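PDB 3WMR: proline iminopeptidase from Streptomyces halstedii, which is an amidohydrolase that receives polyketide substrates in a hydrophobic tunnel and, by its family, probably releases N-terminal proline from peptides. Local coordinates for residues L107-L110 with L111-G115; G132-H135 with A136-P140; L159-M162 with A163-R166; D223-V226 with Y227-N231. All blocks are in the same frame, centred on the assembly; numbering follows the deposited sequence.

All four contacts are local, each joining residues within a helix or at its end. None closes a long loop, and they follow one another along the chain without nesting or crossing. Contact 1 forms the C-terminal end of helix 100-113. Contact 2 ends helix 127-137, which follows the predicted nucleophile in the alpha/beta hydrolase fold, and the two touch where His135 meets Leu107, Asp108 and Leu111. Contact 3, in helix 155-166, and contact 4, in helix 225-230, belong to the helical insertion between strands 143-149 and 258-263. Their nearest atoms are about 8 Å apart. Contacts 1 and 3 lie on opposite sides of the chain's centre.

Contact 1 (L107-L110 with L111-G115); sequences LDNL and LNQLG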
loop_
_atom_site.group_PDB
_atom_site.type_symbol
_atom_site.label_atom_id
_atom_site.label_comp_id
_atom_site.label_asym_id
_atom_site.label_seq_id
_atom_site.Cartn_x
_atom_site.Cartn_y
_atom_site.Cartn_z
ATOM N N LEU A 107 6.450 -3.048 -11.992
ATOM C CA LEU A 107 5.021 -3.241 -12.217
ATOM C C LEU A 107 4.735 -3.404 -13.717
ATOM O O LEU A 107 4.026 -4.328 -14.108
ATOM C CB LEU A 107 4.201 -2.096 -11.600
ATOM C CG LEU A 107 2.718 -2.030 -11.953
ATOM C CD1 LEU A 107 1.979 -3.295 -11.540
ATOM C CD2 LEU A 107 2.069 -0.811 -11.321
ATOM N N ASP A 108 5.284 -2.513 -14.546
ATOM C CA ASP A 108 5.136 -2.626 -16.009
ATOM C C ASP A 108 5.633 -3.990 -16.492
ATOM O O ASP A 108 4.943 -4.672 -17.244
ATOM C CB ASP A 108 5.904 -1.518 -16.740
ATOM C CG ASP A 108 5.171 -0.199 -16.732
ATOM O OD1 ASP A 108 3.919 -0.190 -16.683
ATOM O OD2 ASP A 108 5.844 0.836 -16.782
ATOM N N ASN A 109 6.825 -4.385 -16.045
ATOM C CA ASN A 109 7.382 -5.684 -16.416
ATOM C C ASN A 109 6.433 -6.809 -16.024
ATOM O O ASN A 109 6.199 -7.722 -16.817
ATOM C CB ASN A 109 8.771 -5.913 -15.798
ATOM C CG ASN A 109 9.303 -7.319 -16.051
ATOM O OD1 ASN A 109 9.304 -8.180 -15.159
ATOM N ND2 ASN A 109 9.738 -7.563 -17.269
ATOM N N LEU A 110 5.863 -6.732 -14.823
ATOM C CA LEU A 110 4.976 -7.794 -14.331
ATOM C C LEU A 110 3.683 -7.925 -15.147
ATOM O O LEU A 110 3.253 -9.031 -15.480
ATOM C CB LEU A 110 4.624 -7.574 -12.856
ATOM C CG LEU A 110 3.670 -8.606 -12.257
ATOM C CD1 LEU A 110 4.334 -9.973 -12.184
ATOM C CD2 LEU A 110 3.203 -8.157 -10.880
ATOM N N LEU A 111 3.058 -6.800 -15.453
ATOM C CA LEU A 111 1.862 -6.804 -16.284
ATOM C C LEU A 111 2.173 -7.432 -17.649
ATOM O O LEU A 111 1.367 -8.189 -18.187
ATOM C CB LEU A 111 1.326 -5.382 -16.458
ATOM C CG LEU A 111 0.844 -4.689 -15.179
ATOM C CD1 LEU A 111 0.702 -3.197 -15.430
ATOM C CD2 LEU A 111 -0.459 -5.277 -14.658
ATOM N N ASN A 112 3.351 -7.126 -18.189
ATOM C CA ASN A 112 3.788 -7.681 -19.472
ATOM C C ASN A 112 4.025 -9.183 -19.393
ATOM O O ASN A 112 3.484 -9.929 -20.207
ATOM C CB ASN A 112 5.064 -6.979 -19.977
ATOM C CG ASN A 112 4.825 -5.539 -20.403
ATOM O OD1 ASN A 112 5.670 -4.675 -20.190
ATOM N ND2 ASN A 112 3.693 -5.278 -21.022
ATOM N N GLN A 113 4.808 -9.622 -18.403
ATOM C CA GLN A 113 5.173 -11.043 -18.257
ATOM C C GLN A 113 3.945 -11.929 -18.025
ATOM O O GLN A 113 3.870 -13.043 -18.534
ATOM C CB GLN A 113 6.168 -11.249 -17.105
ATOM C CG GLN A 113 7.515 -10.545 -17.259
ATOM C CD GLN A 113 8.435 -11.175 -18.299
ATOM O OE1 GLN A 113 8.388 -12.381 -18.553
ATOM N NE2 GLN A 113 9.293 -10.355 -18.892
ATOM N N LEU A 114 2.975 -11.433 -17.269
ATOM C CA LEU A 114 1.725 -12.178 -17.055
ATOM C C LEU A 114 0.722 -12.038 -18.216
ATOM O O LEU A 114 -0.331 -12.651 -18.176
ATOM C CB LEU A 114 1.054 -11.745 -15.747
ATOM C CG LEU A 114 1.847 -11.989 -14.458
ATOM C CD1 LEU A 114 1.058 -11.449 -13.271
ATOM C CD2 LEU A 114 2.155 -13.464 -14.254
ATOM N N GLY A 115 1.028 -11.226 -19.226
ATOM C CA GLY A 115 0.115 -11.059 -20.370
ATOM C C GLY A 115 -1.211 -10.387 -20.033
ATOM O O GLY A 115 -2.251 -10.711 -20.605
#
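Leu107 O receives Leu111 N at 3.0 Å with an N-H...O angle of 170°, the straightest of four successive i to i+4 bonds that carry helix 100-113 to its end. Asp108 O, Asn109 O and Leu110 O accept in the same way from the backbone N of Asn112, Gln113 and Leu114, the Gln113 N to Asn109 O bond being the shortest at 2.8 Å. Gly115 then turns to positive phi, and its N reaches Asn112 O at 2.9 Å, closing the helix with a Schellman motif.

The polar side chains fold back over this backbone. Asn112 OD1 comes 3.0 Å from Asp108 O, but both are acceptors and no hydrogen bond joins them. Gln113 CG, set beside its backbone N by chi1 (-62°), lies 3.1 Å from Asn109 O, and a bend at chi2 then lays the amide beside that of Asn109, the two planes 40° apart.

On the apolar flank, Leu110 and Leu114 meet through one methyl each, CD1 to CD1 at 3.8 Å. One turn earlier Leu107 CD1 lies 4.1 Å from the branch carbon CG of Leu111. Beyond the helix, Leu107 and Leu111 pack on His135 of helix 127-137, while Leu110 and Leu114 reach Tyr79 and Val77, respectively, of strand 76-80.

The chemistry is that of an amphipathic helix end: leucines spaced three or four apart turn toward the sheet and the neighbouring helix, amide side chains line another flank, and a glycine with positive phi lets the chain leave without a side chain at the turn.

Contact 2 (G132-H135 with A136-P140); sequences GSVH and AARRP
His135 and Pro140 are in van der Waals contact across the end of helix 127-137, where Pro140 CG lies 3.6 Å from NE2 of the His135 imidazole and the two side chains cross at a slant. Pro140 CD also rests 3.5 Å from His135 O, so the proline folds back against the last turn.

Among the backbone bonds, Ala136 N to Gly132 O (2.8 Å) and Ala137 N to Ser133 O keep the alpha-helical i to i+4 spacing. At the end the spacing shortens to i to i+3: Arg138 N donates to His135 O at 3.3 Å, from well above the carbonyl plane, and Arg139 N to Ala136 O. Arg139 takes positive phi as the chain leaves the helix.

A single side-chain bond crosses the contact, and it is weak. Arg138, extended from CG to NE, runs alongside Val134 and donates from NH1 to Val134 O (3.0 Å); the same NH1 lies 3.2 Å from Val134 CG1. Its stronger partner is Glu104 of helix 100-113, in a salt bridge through NH2.

Within the unit of strand 120-125, helix 127-137 and strand 143-149, His135 NE2 is hydrogen-bonded to Tyr120 OH, Ala136 packs on Leu143 and Leu146, and helix 100-113 lies against the histidine.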
loop_
_atom_site.group_PDB
_atom_site.type_symbol
_atom_site.label_atom_id
_atom_site.label_comp_id
_atom_site.label_asym_id
_atom_site.label_seq_id
_atom_site.Cartn_x
_atom_site.Cartn_y
_atom_site.Cartn_z
ATOM N N GLY A 132 0.670 3.349 -7.707
ATOM C CA GLY A 132 -0.461 3.228 -8.634
ATOM C C GLY A 132 -0.828 4.531 -9.322
ATOM O O GLY A 132 -1.143 4.534 -10.515
ATOM N N SER A 133 -0.784 5.642 -8.582
ATOM C CA SER A 133 -1.135 6.953 -9.142
ATOM C C SER A 133 -0.114 7.398 -10.183
ATOM O O SER A 133 -0.475 7.947 -11.232
ATOM C CB SER A 133 -1.201 8.011 -8.044
ATOM O OG SER A 133 -2.229 7.722 -7.130
ATOM N N VAL A 134 1.162 7.168 -9.883
ATOM C CA VAL A 134 2.246 7.512 -10.821
ATOM C C VAL A 134 2.074 6.715 -12.118
ATOM O O VAL A 134 2.132 7.255 -13.231
ATOM C CB VAL A 134 3.637 7.241 -10.196
ATOM C CG1 VAL A 134 4.750 7.464 -11.206
ATOM C CG2 VAL A 134 3.853 8.127 -8.978
ATOM N N HIS A 135 1.854 5.422 -11.963
ATOM C CA HIS A 135 1.547 4.553 -13.090
ATOM C C HIS A 135 0.321 5.022 -13.900
ATOM O O HIS A 135 0.398 5.110 -15.113
ATOM C CB HIS A 135 1.333 3.143 -12.578
ATOM C CG HIS A 135 0.968 2.162 -13.636
ATOM N ND1 HIS A 135 1.897 1.339 -14.237
ATOM C CD2 HIS A 135 -0.222 1.868 -14.203
ATOM C CE1 HIS A 135 1.290 0.575 -15.125
ATOM N NE2 HIS A 135 0.007 0.879 -15.126
ATOM N N ALA A 136 -0.794 5.321 -13.225
ATOM C CA ALA A 136 -2.013 5.770 -13.892
ATOM C C ALA A 136 -1.836 7.122 -14.613
ATOM O O ALA A 136 -2.527 7.392 -15.592
ATOM C CB ALA A 136 -3.167 5.862 -12.907
ATOM N N ALA A 137 -0.908 7.944 -14.131
ATOM C CA ALA A 137 -0.716 9.285 -14.660
ATOM C C ALA A 137 -0.022 9.269 -16.024
ATOM O O ALA A 137 -0.121 10.225 -16.775
ATOM C CB ALA A 137 0.059 10.140 -13.670
ATOM N N ARG A 138 0.631 8.160 -16.345
ATOM C CA ARG A 138 1.213 7.946 -17.665
ATOM C C ARG A 138 0.197 7.472 -18.689
ATOM O O ARG A 138 0.538 7.280 -19.853
ATOM C CB ARG A 138 2.350 6.934 -17.562
ATOM C CG ARG A 138 3.393 7.370 -16.558
ATOM C CD ARG A 138 4.539 6.387 -16.452
ATOM N NE ARG A 138 5.747 6.878 -15.757
ATOM C CZ ARG A 138 5.821 7.787 -14.774
ATOM N NH1 ARG A 138 4.754 8.389 -14.254
ATOM N NH2 ARG A 138 7.015 8.081 -14.273
ATOM N N ARG A 139 -1.043 7.256 -18.251
ATOM C CA ARG A 139 -2.149 6.951 -19.137
ATOM C C ARG A 139 -1.907 5.690 -19.966
ATOM O O ARG A 139 -2.006 5.726 -21.199
ATOM C CB ARG A 139 -2.459 8.164 -20.048
ATOM C CG ARG A 139 -2.922 9.391 -19.265
ATOM C CD ARG A 139 -3.121 10.612 -20.162
ATOM N NE ARG A 139 -3.767 11.714 -19.449
ATOM C CZ ARG A 139 -4.138 12.873 -20.000
ATOM N NH1 ARG A 139 -3.939 13.105 -21.291
ATOM N NH2 ARG A 139 -4.710 13.816 -19.258
ATOM N N PRO A 140 -1.589 4.568 -19.301
ATOM C CA PRO A 140 -1.397 3.317 -20.032
ATOM C C PRO A 140 -2.735 2.808 -20.578
ATOM O O PRO A 140 -3.775 3.003 -19.938
ATOM C CB PRO A 140 -0.863 2.365 -18.950
ATOM C CG PRO A 140 -1.496 2.851 -17.696
ATOM C CD PRO A 140 -1.660 4.342 -17.841
#

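Contact 3 (L159-M162 with A163-R166); sequences LQEM and ARLR
Glu161 and Arg164 form an i to i+3 salt bridge on helix 155-166, part of the helical insertion that caps the alpha/beta hydrolase core. The arginine grips side-on: NH2 donates to Glu161 OE1 at 2.9 Å and NE to Glu161 OE2 at 3.0 Å. NE also makes a weak bond to OE1. Both oxygens lie close to the guanidinium plane, yet they are met well out of the carboxylate plane, and the two flat groups are turned 31° against each other. Arg164 reaches this position by extending through chi2 and then bending at chi3 (60°).

A second shell fixes the carboxylate, for Thr269 OG1 is hydrogen-bonded to OE1, and the glutamate side chain also rests on Ala271 and Thr272 of helix 270-279.

On the buried side Met162 bends at chi2 and chi3, carrying its terminal CE to 4.1 Å from Leu165 CD1. Both side chains meet Phe198 of helix 189-202, and the side chain of Met162 lies about 8 Å from those of the predicted active-site residues Asp266 and His293. Arg166, salt-bridged to Glu181, folds its aliphatic chain back against the carbonyl of Met162, one turn earlier, placing CG 3.1 Å from Met162 O, which also accepts Arg166 N at 2.8 Å.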
loop_
_atom_site.group_PDB
_atom_site.type_symbol
_atom_site.label_atom_id
_atom_site.label_comp_id
_atom_site.label_asym_id
_atom_site.label_seq_id
_atom_site.Cartn_x
_atom_site.Cartn_y
_atom_site.Cartn_z
ATOM N N LEU A 159 3.464 13.655 7.118
ATOM C CA LEU A 159 4.214 14.009 8.315
ATOM C C LEU A 159 3.549 15.100 9.158
ATOM O O LEU A 159 3.622 15.043 10.379
ATOM C CB LEU A 159 5.673 14.363 7.998
ATOM C CG LEU A 159 6.571 13.138 7.826
ATOM C CD1 LEU A 159 7.936 13.541 7.291
ATOM C CD2 LEU A 159 6.693 12.373 9.146
ATOM N N GLN A 160 2.892 16.074 8.534
ATOM C CA GLN A 160 2.100 17.055 9.302
ATOM C C GLN A 160 0.959 16.389 10.069
ATOM O O GLN A 160 0.702 16.679 11.257
ATOM C CB GLN A 160 1.556 18.143 8.370
ATOM C CG GLN A 160 2.674 19.015 7.847
ATOM C CD GLN A 160 2.311 19.893 6.665
ATOM O OE1 GLN A 160 1.338 19.660 5.954
ATOM N NE2 GLN A 160 3.124 20.921 6.451
ATOM N N GLU A 161 0.282 15.469 9.401
ATOM C CA GLU A 161 -0.831 14.783 10.020
ATOM C C GLU A 161 -0.379 13.815 11.124
ATOM O O GLU A 161 -1.061 13.694 12.137
ATOM C CB GLU A 161 -1.707 14.103 8.955
ATOM C CG GLU A 161 -2.528 15.109 8.164
ATOM C CD GLU A 161 -3.613 15.747 9.013
ATOM O OE1 GLU A 161 -4.683 15.115 9.217
ATOM O OE2 GLU A 161 -3.392 16.886 9.491
ATOM N N MET A 162 0.779 13.176 10.952
ATOM C CA MET A 162 1.355 12.342 12.020
ATOM C C MET A 162 1.575 13.155 13.306
ATOM O O MET A 162 1.245 12.702 14.397
ATOM C CB MET A 162 2.680 11.733 11.591
ATOM C CG MET A 162 2.628 10.723 10.453
ATOM S SD MET A 162 1.386 9.420 10.595
ATOM C CE MET A 162 0.031 10.103 9.648
ATOM N N ALA A 163 2.133 14.355 13.164
ATOM C CA ALA A 163 2.345 15.242 14.303
ATOM C C ALA A 163 1.011 15.574 14.972
ATOM O O ALA A 163 0.918 15.622 16.196
ATOM C CB ALA A 163 3.058 16.521 13.862
ATOM N N ARG A 164 -0.030 15.768 14.173
ATOM C CA ARG A 164 -1.350 16.053 14.713
ATOM C C ARG A 164 -1.880 14.859 15.522
ATOM O O ARG A 164 -2.303 14.998 16.678
ATOM C CB ARG A 164 -2.314 16.421 13.581
ATOM C CG ARG A 164 -3.587 17.091 14.059
ATOM C CD ARG A 164 -4.496 17.489 12.893
ATOM N NE ARG A 164 -4.893 16.333 12.087
ATOM C CZ ARG A 164 -5.789 15.413 12.452
ATOM N NH1 ARG A 164 -6.402 15.472 13.628
ATOM N NH2 ARG A 164 -6.060 14.406 11.631
ATOM N N LEU A 165 -1.809 13.677 14.927
ATOM C CA LEU A 165 -2.297 12.449 15.586
ATOM C C LEU A 165 -1.487 12.103 16.823
ATOM O O LEU A 165 -2.040 11.642 17.838
ATOM C CB LEU A 165 -2.244 11.271 14.608
ATOM C CG LEU A 165 -3.128 11.397 13.364
ATOM C CD1 LEU A 165 -2.928 10.160 12.502
ATOM C CD2 LEU A 165 -4.591 11.585 13.745
ATOM N N ARG A 166 -0.174 12.331 16.739
ATOM C CA ARG A 166 0.736 12.035 17.836
ATOM C C ARG A 166 0.465 12.939 19.038
ATOM O O ARG A 166 0.537 12.478 20.172
ATOM C CB ARG A 166 2.201 12.144 17.396
ATOM C CG ARG A 166 2.706 10.970 16.558
ATOM C CD ARG A 166 4.029 11.325 15.855
ATOM N NE ARG A 166 5.077 11.669 16.827
ATOM C CZ ARG A 166 6.311 11.170 16.856
ATOM N NH1 ARG A 166 6.724 10.316 15.935
ATOM N NH2 ARG A 166 7.159 11.554 17.807
#

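Contact 4 (D223-V226 with Y227-N231); sequences DPTV and YTTMN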
loop_
_atom_site.group_PDB
_atom_site.type_symbol
_atom_site.label_atom_id
_atom_site.label_comp_id
_atom_site.label_asym_id
_atom_site.label_seq_id
_atom_site.Cartn_x
_atom_site.Cartn_y
_atom_site.Cartn_z
ATOM N N ASP A 223 13.898 -8.702 6.471
ATOM C CA ASP A 223 14.728 -7.883 5.573
ATOM C C ASP A 223 14.187 -6.456 5.488
ATOM O O ASP A 223 13.337 -6.152 4.655
ATOM C CB ASP A 223 14.861 -8.501 4.183
ATOM C CG ASP A 223 15.972 -7.852 3.361
ATOM O OD1 ASP A 223 16.461 -6.756 3.746
ATOM O OD2 ASP A 223 16.351 -8.429 2.315
ATOM N N PRO A 224 14.690 -5.572 6.359
ATOM C CA PRO A 224 14.137 -4.236 6.443
ATOM C C PRO A 224 14.789 -3.261 5.455
ATOM O O PRO A 224 14.531 -2.069 5.535
ATOM C CB PRO A 224 14.443 -3.843 7.890
ATOM C CG PRO A 224 15.733 -4.531 8.190
ATOM C CD PRO A 224 15.794 -5.763 7.321
ATOM N N THR A 225 15.604 -3.772 4.536
ATOM C CA THR A 225 16.382 -2.935 3.618
ATOM C C THR A 225 15.514 -1.856 2.977
ATOM O O THR A 225 15.774 -0.665 3.144
ATOM C CB THR A 225 17.042 -3.781 2.508
ATOM O OG1 THR A 225 17.895 -4.770 3.100
ATOM C CG2 THR A 225 17.867 -2.915 1.565
ATOM N N VAL A 226 14.451 -2.289 2.299
ATOM C CA VAL A 226 13.636 -1.391 1.461
ATOM C C VAL A 226 12.830 -0.408 2.305
ATOM O O VAL A 226 12.900 0.801 2.096
ATOM C CB VAL A 226 12.696 -2.193 0.529
ATOM C CG1 VAL A 226 11.850 -1.266 -0.344
ATOM C CG2 VAL A 226 13.490 -3.151 -0.351
ATOM N N TYR A 227 12.077 -0.938 3.262
ATOM C CA TYR A 227 11.231 -0.131 4.152
ATOM C C TYR A 227 12.027 0.927 4.926
ATOM O O TYR A 227 11.604 2.080 5.001
ATOM C CB TYR A 227 10.472 -1.053 5.127
ATOM C CG TYR A 227 9.377 -0.402 5.946
ATOM C CD1 TYR A 227 8.093 -0.242 5.434
ATOM C CD2 TYR A 227 9.598 -0.012 7.263
ATOM C CE1 TYR A 227 7.080 0.323 6.196
ATOM C CE2 TYR A 227 8.587 0.560 8.022
ATOM C CZ TYR A 227 7.334 0.726 7.481
ATOM O OH TYR A 227 6.334 1.289 8.223
ATOM N N THR A 228 13.166 0.532 5.509
ATOM C CA THR A 228 13.974 1.464 6.299
ATOM C C THR A 228 14.681 2.477 5.382
ATOM O O THR A 228 14.802 3.642 5.743
ATOM C CB THR A 228 14.963 0.755 7.263
ATOM O OG1 THR A 228 15.925 -0.020 6.532
ATOM C CG2 THR A 228 14.206 -0.160 8.277
ATOM N N THR A 229 15.085 2.052 4.183
ATOM C CA THR A 229 15.684 2.974 3.221
ATOM C C THR A 229 14.695 4.028 2.747
ATOM O O THR A 229 14.960 5.224 2.858
ATOM C CB THR A 229 16.262 2.241 1.997
ATOM O OG1 THR A 229 17.269 1.330 2.432
ATOM C CG2 THR A 229 16.894 3.239 1.012
ATOM N N MET A 230 13.535 3.589 2.262
ATOM C CA MET A 230 12.615 4.503 1.585
ATOM C C MET A 230 11.631 5.183 2.528
ATOM O O MET A 230 11.302 6.353 2.338
ATOM C CB MET A 230 11.879 3.772 0.460
ATOM C CG MET A 230 12.820 3.128 -0.557
ATOM S SD MET A 230 12.003 2.567 -2.067
ATOM C CE MET A 230 11.716 4.140 -2.894
ATOM N N ASN A 231 11.172 4.461 3.554
ATOM C CA ASN A 231 10.180 4.989 4.482
ATOM C C ASN A 231 10.730 5.444 5.840
ATOM O O ASN A 231 10.622 6.615 6.187
ATOM C CB ASN A 231 9.046 3.970 4.700
ATOM C CG ASN A 231 8.053 4.423 5.756
ATOM O OD1 ASN A 231 8.165 4.074 6.954
ATOM N ND2 ASN A 231 7.109 5.222 5.344
HETATM O O HOH W 1 11.573 -3.858 3.896
#
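Pro224 and Thr228 span the first turn of helix 225-230, a short helix of the cap region introduced by an Asx turn at Asp223. Asp223 OD1 takes two bonds from one residue: Thr225 N at 3.2 Å, from the anti side and out of the carboxylate plane, and Thr225 OG1 on its syn lone pair. The other carboxylate oxygen, OD2, is held by His89 ND1, fixing the group from both ends.

Pro224, at the N-cap, presents a carbonyl that is gripped twice. Thr228 N donates to Pro224 O at 2.9 Å, and Thr228 OG1 adds a bond of 2.7 Å from above the carbonyl plane. The hydroxyl gets there because chi1 (63°) sets it between the backbone N and the carbonyl carbon, while CG2 turns to the proline ring and lies 3.7 Å from Pro224 CB.

One residue on, the pattern recurs with a different torsion. Thr229 OG1, anti to its own carbonyl carbon at chi1 -60°, reaches Thr225 O at 2.6 Å, and Thr229 N reaches the same oxygen from the opposite face of the carbonyl plane. Two successive threonines thus satisfy i-4 carbonyls through both backbone and hydroxyl.

Packing is lighter. Met230 SD approaches Val226 CG1, and both side chains rest on Phe103 of helix 100-113. Tyr227 OH is hydrogen-bonded to Glu235, with the side chain about 8 Å from that of the predicted active-site His293. A water links the helix start, accepting from Tyr227 N at 3.0 Å and lying 3.0 Å from Asp223 O, to which it may donate.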